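Local coordinates for protein transcriptional regulator, TetR family (PDB 5K7F) that probably binds promoter DNA as a TetR-type repressor, a regulator of the alternative isovaleryl coenzyme A biosynthesis of Myxococcus xanthus, at residues I67-V79 with L103-L116. Residues are numbered along the deposited sequence; the frame is centred on the assembly and turned at random. Where two conformers were deposited one is given.
Sequences IMNYGMDLFEEQV and LVTRGWSKEVIIIL
Val112, Leu116 and Leu103 drive three knobs into holes along helix 67-79, part of the long helix that in TetR-family regulators links the helix-turn-helix region to the ligand-binding core. Helix 110-116 crosses it steeply, at -113°, with the axes 8.4 Å apart. Gly71 permits this approach: a CB here would press against both Leu116 CD2 and Val112 CG1, and without one Val112 CG1 settles 3.6 Å from Gly71 CA. A beta-branched valine fits the hole, because both methyls reach the Tyr70 ring, and CG1 meets Leu74 CD1 as well. Leu116 divides its fork in the next hole, CD1 leaning on the Met68 carbonyl and CD2 lying 3.6 Å from Met72 SD, where the pliant thioether follows its shape. The third knob, Leu103, sits among Leu74, Phe75, Gln78 and Val79; its CG anti to the backbone N (chi1 170°), it sends CD2 straight over the Phe75 ring centre, a CH-pi contact 3.8 Å from the centroid and 5° off the ring normal. Leu116 CD2 touches the same ring at CE2, and Tyr137 of helix 125-150 meets it too. With an alanine in place of Phe75, Leu103 CD2 would probably lose its aromatic seat and a gap open beside helix 60-83, where the ring fills the space between Leu103 CD2 and Leu116 CD2. Toward solvent the contact loosens and turns polar. Exposed Trp108 lays its six-membered edge beside Leu74 CD2, 3.7 Å from CZ3, and the Gln78 amide NE2 approaches that indole edge in plane. Tyr70 OH lies near the same indole, but its hydrogen bond goes to Glu23 of helix 18-32. No direct hydrogen bond joins the two segments; a water bridges them instead, donating to Gln78 O and accepting, at 3.0 Å, from Arg106 NH1 in the guanidinium plane.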
loop_
_atom_site.group_PDB
_atom_site.type_symbol
_atom_site.label_atom_id
_atom_site.label_comp_id
_atom_site.label_asym_id
_atom_site.label_seq_id
_atom_site.Cartn_x
_atom_site.Cartn_y
_atom_site.Cartn_z
ATOM N N ILE A 67 -2.494 5.637 -18.784
ATOM C CA ILE A 67 -1.453 5.651 -17.757
ATOM C C ILE A 67 -1.354 4.273 -17.125
ATOM O O ILE A 67 -0.241 3.749 -16.945
ATOM C CB ILE A 67 -1.693 6.756 -16.709
ATOM C CG1 ILE A 67 -1.543 8.149 -17.327
ATOM C CG2 ILE A 67 -0.688 6.640 -15.528
ATOM C CD1 ILE A 67 -2.075 9.261 -16.447
ATOM N N MET A 68 -2.512 3.652 -16.791
ATOM C CA MET A 68 -2.475 2.338 -16.163
ATOM C C MET A 68 -1.872 1.278 -17.096
ATOM O O MET A 68 -1.085 0.430 -16.663
ATOM C CB MET A 68 -3.883 1.987 -15.645
ATOM C CG MET A 68 -4.335 2.953 -14.554
ATOM S SD MET A 68 -5.954 2.528 -13.845
ATOM C CE MET A 68 -5.458 1.088 -12.930
ATOM N N ASN A 69 -2.186 1.312 -18.384
ATOM C CA ASN A 69 -1.546 0.396 -19.322
ATOM C C ASN A 69 -0.049 0.662 -19.436
ATOM O O ASN A 69 0.748 -0.272 -19.597
ATOM C CB ASN A 69 -2.198 0.518 -20.690
ATOM C CG ASN A 69 -3.354 -0.429 -20.859
ATOM O OD1 ASN A 69 -3.376 -1.540 -20.302
ATOM N ND2 ASN A 69 -4.295 -0.026 -21.670
ATOM N N TYR A 70 0.345 1.931 -19.360
ATOM C CA TYR A 70 1.767 2.255 -19.391
ATOM C C TYR A 70 2.448 1.674 -18.162
ATOM O O TYR A 70 3.541 1.101 -18.260
ATOM C CB TYR A 70 1.958 3.767 -19.458
ATOM C CG TYR A 70 3.427 4.238 -19.491
ATOM C CD1 TYR A 70 4.404 3.516 -20.140
ATOM C CD2 TYR A 70 3.818 5.403 -18.842
ATOM C CE1 TYR A 70 5.720 3.925 -20.148
ATOM C CE2 TYR A 70 5.150 5.809 -18.857
ATOM C CZ TYR A 70 6.076 5.075 -19.497
ATOM O OH TYR A 70 7.405 5.464 -19.518
ATOM N N GLY A 71 1.767 1.735 -17.007
ATOM C CA GLY A 71 2.343 1.170 -15.800
ATOM C C GLY A 71 2.571 -0.323 -15.932
ATOM O O GLY A 71 3.567 -0.873 -15.443
ATOM N N MET A 72 1.638 -1.022 -16.559
ATOM C CA MET A 72 1.880 -2.458 -16.727
ATOM C C MET A 72 2.965 -2.739 -17.759
ATOM O O MET A 72 3.672 -3.748 -17.652
ATOM C CB MET A 72 0.600 -3.167 -17.116
ATOM C CG MET A 72 -0.451 -3.271 -15.971
ATOM S SD MET A 72 0.212 -3.665 -14.327
ATOM C CE MET A 72 0.952 -5.279 -14.601
ATOM N N ASP A 73 3.072 -1.901 -18.791
ATOM C CA ASP A 73 4.198 -1.969 -19.722
ATOM C C ASP A 73 5.513 -1.790 -18.989
ATOM O O ASP A 73 6.526 -2.413 -19.343
ATOM C CB ASP A 73 4.078 -0.892 -20.797
ATOM C CG ASP A 73 3.074 -1.219 -21.858
ATOM O OD1 ASP A 73 2.628 -2.362 -21.931
ATOM O OD2 ASP A 73 2.785 -0.307 -22.674
ATOM N N LEU A 74 5.528 -0.927 -17.971
ATOM C CA LEU A 74 6.754 -0.718 -17.221
ATOM C C LEU A 74 7.123 -1.946 -16.400
ATOM O O LEU A 74 8.312 -2.253 -16.262
ATOM C CB LEU A 74 6.637 0.506 -16.317
ATOM C CG LEU A 74 6.591 1.828 -17.039
ATOM C CD1 LEU A 74 6.458 3.008 -16.078
ATOM C CD2 LEU A 74 7.891 1.968 -17.940
ATOM N N PHE A 75 6.134 -2.623 -15.786
ATOM C CA PHE A 75 6.423 -3.905 -15.121
ATOM C C PHE A 75 7.097 -4.901 -16.081
ATOM O O PHE A 75 8.039 -5.604 -15.701
ATOM C CB PHE A 75 5.133 -4.494 -14.487
ATOM C CG PHE A 75 4.877 -4.007 -13.059
ATOM C CD1 PHE A 75 5.424 -4.689 -11.968
ATOM C CD2 PHE A 75 4.102 -2.871 -12.798
ATOM C CE1 PHE A 75 5.205 -4.277 -10.691
ATOM C CE2 PHE A 75 3.894 -2.423 -11.480
ATOM C CZ PHE A 75 4.461 -3.128 -10.431
ATOM N N GLU A 76 6.643 -4.979 -17.331
ATOM C CA GLU A 76 7.342 -5.802 -18.319
ATOM C C GLU A 76 8.757 -5.291 -18.600
ATOM O O GLU A 76 9.731 -6.049 -18.579
ATOM C CB GLU A 76 6.547 -5.837 -19.629
ATOM C CG GLU A 76 7.291 -6.532 -20.766
ATOM C CD GLU A 76 7.491 -8.026 -20.529
ATOM O OE1 GLU A 76 6.741 -8.623 -19.699
ATOM O OE2 GLU A 76 8.383 -8.595 -21.207
ATOM N N GLU A 77 8.881 -4.003 -18.898
ATOM C CA GLU A 77 10.131 -3.462 -19.403
ATOM C C GLU A 77 11.189 -3.340 -18.315
ATOM O O GLU A 77 12.392 -3.513 -18.582
ATOM C CB GLU A 77 9.843 -2.111 -20.028
ATOM C CG GLU A 77 8.907 -2.253 -21.205
ATOM C CD GLU A 77 8.569 -0.929 -21.851
ATOM O OE1 GLU A 77 9.104 0.116 -21.402
ATOM O OE2 GLU A 77 7.774 -0.948 -22.818
ATOM N N GLN A 78 10.772 -3.002 -17.105
ATOM C CA GLN A 78 11.705 -2.738 -16.027
ATOM C C GLN A 78 11.835 -3.885 -15.049
ATOM O O GLN A 78 12.718 -3.831 -14.189
ATOM C CB GLN A 78 11.291 -1.487 -15.253
ATOM C CG GLN A 78 11.270 -0.214 -16.036
ATOM C CD GLN A 78 12.679 0.148 -16.526
ATOM O OE1 GLN A 78 13.639 0.139 -15.730
ATOM N NE2 GLN A 78 12.811 0.465 -17.804
ATOM N N VAL A 79 10.967 -4.889 -15.108
ATOM C CA VAL A 79 11.029 -5.961 -14.121
ATOM C C VAL A 79 11.058 -7.322 -14.819
ATOM O O VAL A 79 12.095 -7.980 -14.850
ATOM C CB VAL A 79 9.865 -5.863 -13.112
ATOM C CG1 VAL A 79 9.958 -6.995 -12.116
ATOM C CG2 VAL A 79 9.848 -4.525 -12.386
ATOM N N LEU A 103 11.664 0.253 -9.751
ATOM C CA LEU A 103 10.533 0.803 -10.503
ATOM C C LEU A 103 9.632 1.712 -9.648
ATOM O O LEU A 103 9.105 2.717 -10.133
ATOM C CB LEU A 103 9.716 -0.348 -11.093
ATOM C CG LEU A 103 8.373 0.018 -11.712
ATOM C CD1 LEU A 103 8.540 0.880 -12.905
ATOM C CD2 LEU A 103 7.606 -1.234 -12.116
ATOM N N VAL A 104 9.488 1.402 -8.362
ATOM C CA VAL A 104 8.620 2.149 -7.471
ATOM C C VAL A 104 9.234 3.466 -7.055
ATOM O O VAL A 104 8.498 4.409 -6.723
ATOM C CB VAL A 104 8.317 1.256 -6.258
ATOM C CG1 VAL A 104 7.862 2.047 -5.105
ATOM C CG2 VAL A 104 7.228 0.238 -6.639
ATOM N N THR A 105 10.579 3.561 -7.069
ATOM C CA THR A 105 11.278 4.680 -6.450
ATOM C C THR A 105 11.932 5.611 -7.436
ATOM O O THR A 105 12.184 6.765 -7.066
ATOM C CB THR A 105 12.330 4.203 -5.432
ATOM O OG1 THR A 105 13.195 3.211 -5.972
ATOM C CG2 THR A 105 11.663 3.594 -4.201
ATOM N N ARG A 106 12.183 5.162 -8.672
ATOM C CA ARG A 106 12.803 6.049 -9.664
ATOM C C ARG A 106 11.891 7.245 -9.955
ATOM O O ARG A 106 10.684 7.104 -10.175
ATOM C CB ARG A 106 13.111 5.285 -10.948
ATOM C CG ARG A 106 14.202 4.208 -10.836
ATOM C CD ARG A 106 14.961 4.014 -12.214
ATOM N NE ARG A 106 15.818 2.843 -12.238
ATOM C CZ ARG A 106 15.397 1.594 -12.367
ATOM N NH1 ARG A 106 14.092 1.322 -12.443
ATOM N NH2 ARG A 106 16.288 0.625 -12.378
ATOM N N GLY A 107 12.463 8.442 -9.950
ATOM C CA GLY A 107 11.658 9.626 -10.181
ATOM C C GLY A 107 10.771 9.544 -11.417
ATOM O O GLY A 107 9.619 9.977 -11.381
ATOM N N TRP A 108 11.292 8.992 -12.532
ATOM C CA TRP A 108 10.513 9.050 -13.770
ATOM C C TRP A 108 9.338 8.083 -13.804
ATOM O O TRP A 108 8.394 8.326 -14.554
ATOM C CB TRP A 108 11.385 8.829 -15.017
ATOM C CG TRP A 108 12.057 7.512 -15.174
ATOM C CD1 TRP A 108 13.316 7.175 -14.757
ATOM C CD2 TRP A 108 11.514 6.344 -15.798
ATOM N NE1 TRP A 108 13.592 5.865 -15.088
ATOM C CE2 TRP A 108 12.511 5.346 -15.753
ATOM C CE3 TRP A 108 10.298 6.057 -16.432
ATOM C CZ2 TRP A 108 12.315 4.068 -16.284
ATOM C CZ3 TRP A 108 10.110 4.770 -16.970
ATOM C CH2 TRP A 108 11.107 3.802 -16.876
ATOM N N SER A 109 9.347 7.006 -13.013
ATOM C CA SER A 109 8.297 6.001 -13.087
ATOM C C SER A 109 7.349 6.016 -11.889
ATOM O O SER A 109 6.283 5.414 -11.968
ATOM C CB SER A 109 8.932 4.604 -13.219
ATOM O OG SER A 109 9.837 4.376 -12.149
ATOM N N LYS A 110 7.686 6.714 -10.802
ATOM C CA LYS A 110 7.004 6.466 -9.531
ATOM C C LYS A 110 5.530 6.868 -9.552
ATOM O O LYS A 110 4.705 6.201 -8.930
ATOM C CB LYS A 110 7.747 7.175 -8.391
ATOM C CG LYS A 110 7.795 8.661 -8.452
ATOM C CD LYS A 110 8.864 9.202 -7.495
ATOM C CE LYS A 110 8.867 10.733 -7.496
ATOM N NZ LYS A 110 7.699 11.280 -6.766
ATOM N N GLU A 111 5.160 7.960 -10.236
ATOM C CA GLU A 111 3.765 8.383 -10.178
ATOM C C GLU A 111 2.880 7.544 -11.090
ATOM O O GLU A 111 1.723 7.295 -10.748
ATOM C CB GLU A 111 3.619 9.854 -10.538
ATOM C CG GLU A 111 4.207 10.757 -9.487
ATOM C CD GLU A 111 5.579 11.260 -9.853
ATOM O OE1 GLU A 111 6.093 10.910 -10.941
ATOM O OE2 GLU A 111 6.145 12.011 -9.041
ATOM N N VAL A 112 3.397 7.121 -12.254
ATOM C CA VAL A 112 2.670 6.153 -13.090
ATOM C C VAL A 112 2.287 4.929 -12.259
ATOM O O VAL A 112 1.149 4.445 -12.313
ATOM C CB VAL A 112 3.508 5.772 -14.334
ATOM C CG1 VAL A 112 2.878 4.617 -15.138
ATOM C CG2 VAL A 112 3.663 6.968 -15.260
ATOM N N ILE A 113 3.216 4.422 -11.452
ATOM C CA ILE A 113 2.946 3.188 -10.724
ATOM C C ILE A 113 1.966 3.451 -9.576
ATOM O O ILE A 113 1.127 2.612 -9.248
ATOM C CB ILE A 113 4.270 2.572 -10.228
ATOM C CG1 ILE A 113 5.274 2.346 -11.392
ATOM C CG2 ILE A 113 4.038 1.313 -9.396
ATOM C CD1 ILE A 113 4.774 1.410 -12.544
ATOM N N ILE A 114 2.068 4.610 -8.927
ATOM C CA ILE A 114 1.107 4.966 -7.896
ATOM C C ILE A 114 -0.311 4.947 -8.464
ATOM O O ILE A 114 -1.252 4.430 -7.835
ATOM C CB ILE A 114 1.479 6.348 -7.326
ATOM C CG1 ILE A 114 2.790 6.222 -6.542
ATOM C CG2 ILE A 114 0.350 6.943 -6.497
ATOM C CD1 ILE A 114 3.351 7.563 -6.130
ATOM N N ILE A 115 -0.489 5.527 -9.655
ATOM C CA ILE A 115 -1.831 5.612 -10.211
ATOM C C ILE A 115 -2.349 4.227 -10.565
ATOM O O ILE A 115 -3.541 3.927 -10.385
ATOM C CB ILE A 115 -1.843 6.571 -11.407
ATOM C CG1 ILE A 115 -1.733 8.004 -10.898
ATOM C CG2 ILE A 115 -3.093 6.382 -12.252
ATOM C CD1 ILE A 115 -1.319 8.968 -11.970
ATOM N N LEU A 116 -1.454 3.352 -11.028
ATOM C CA LEU A 116 -1.804 1.969 -11.340
ATOM C C LEU A 116 -2.531 1.275 -10.190
ATOM O O LEU A 116 -3.422 0.446 -10.418
ATOM C CB LEU A 116 -0.531 1.218 -11.694
ATOM C CG LEU A 116 -0.662 -0.240 -12.057
ATOM C CD1 LEU A 116 -1.642 -0.452 -13.224
ATOM C CD2 LEU A 116 0.753 -0.712 -12.404
HETATM O O HOH W 1 13.467 -1.639 -12.351
#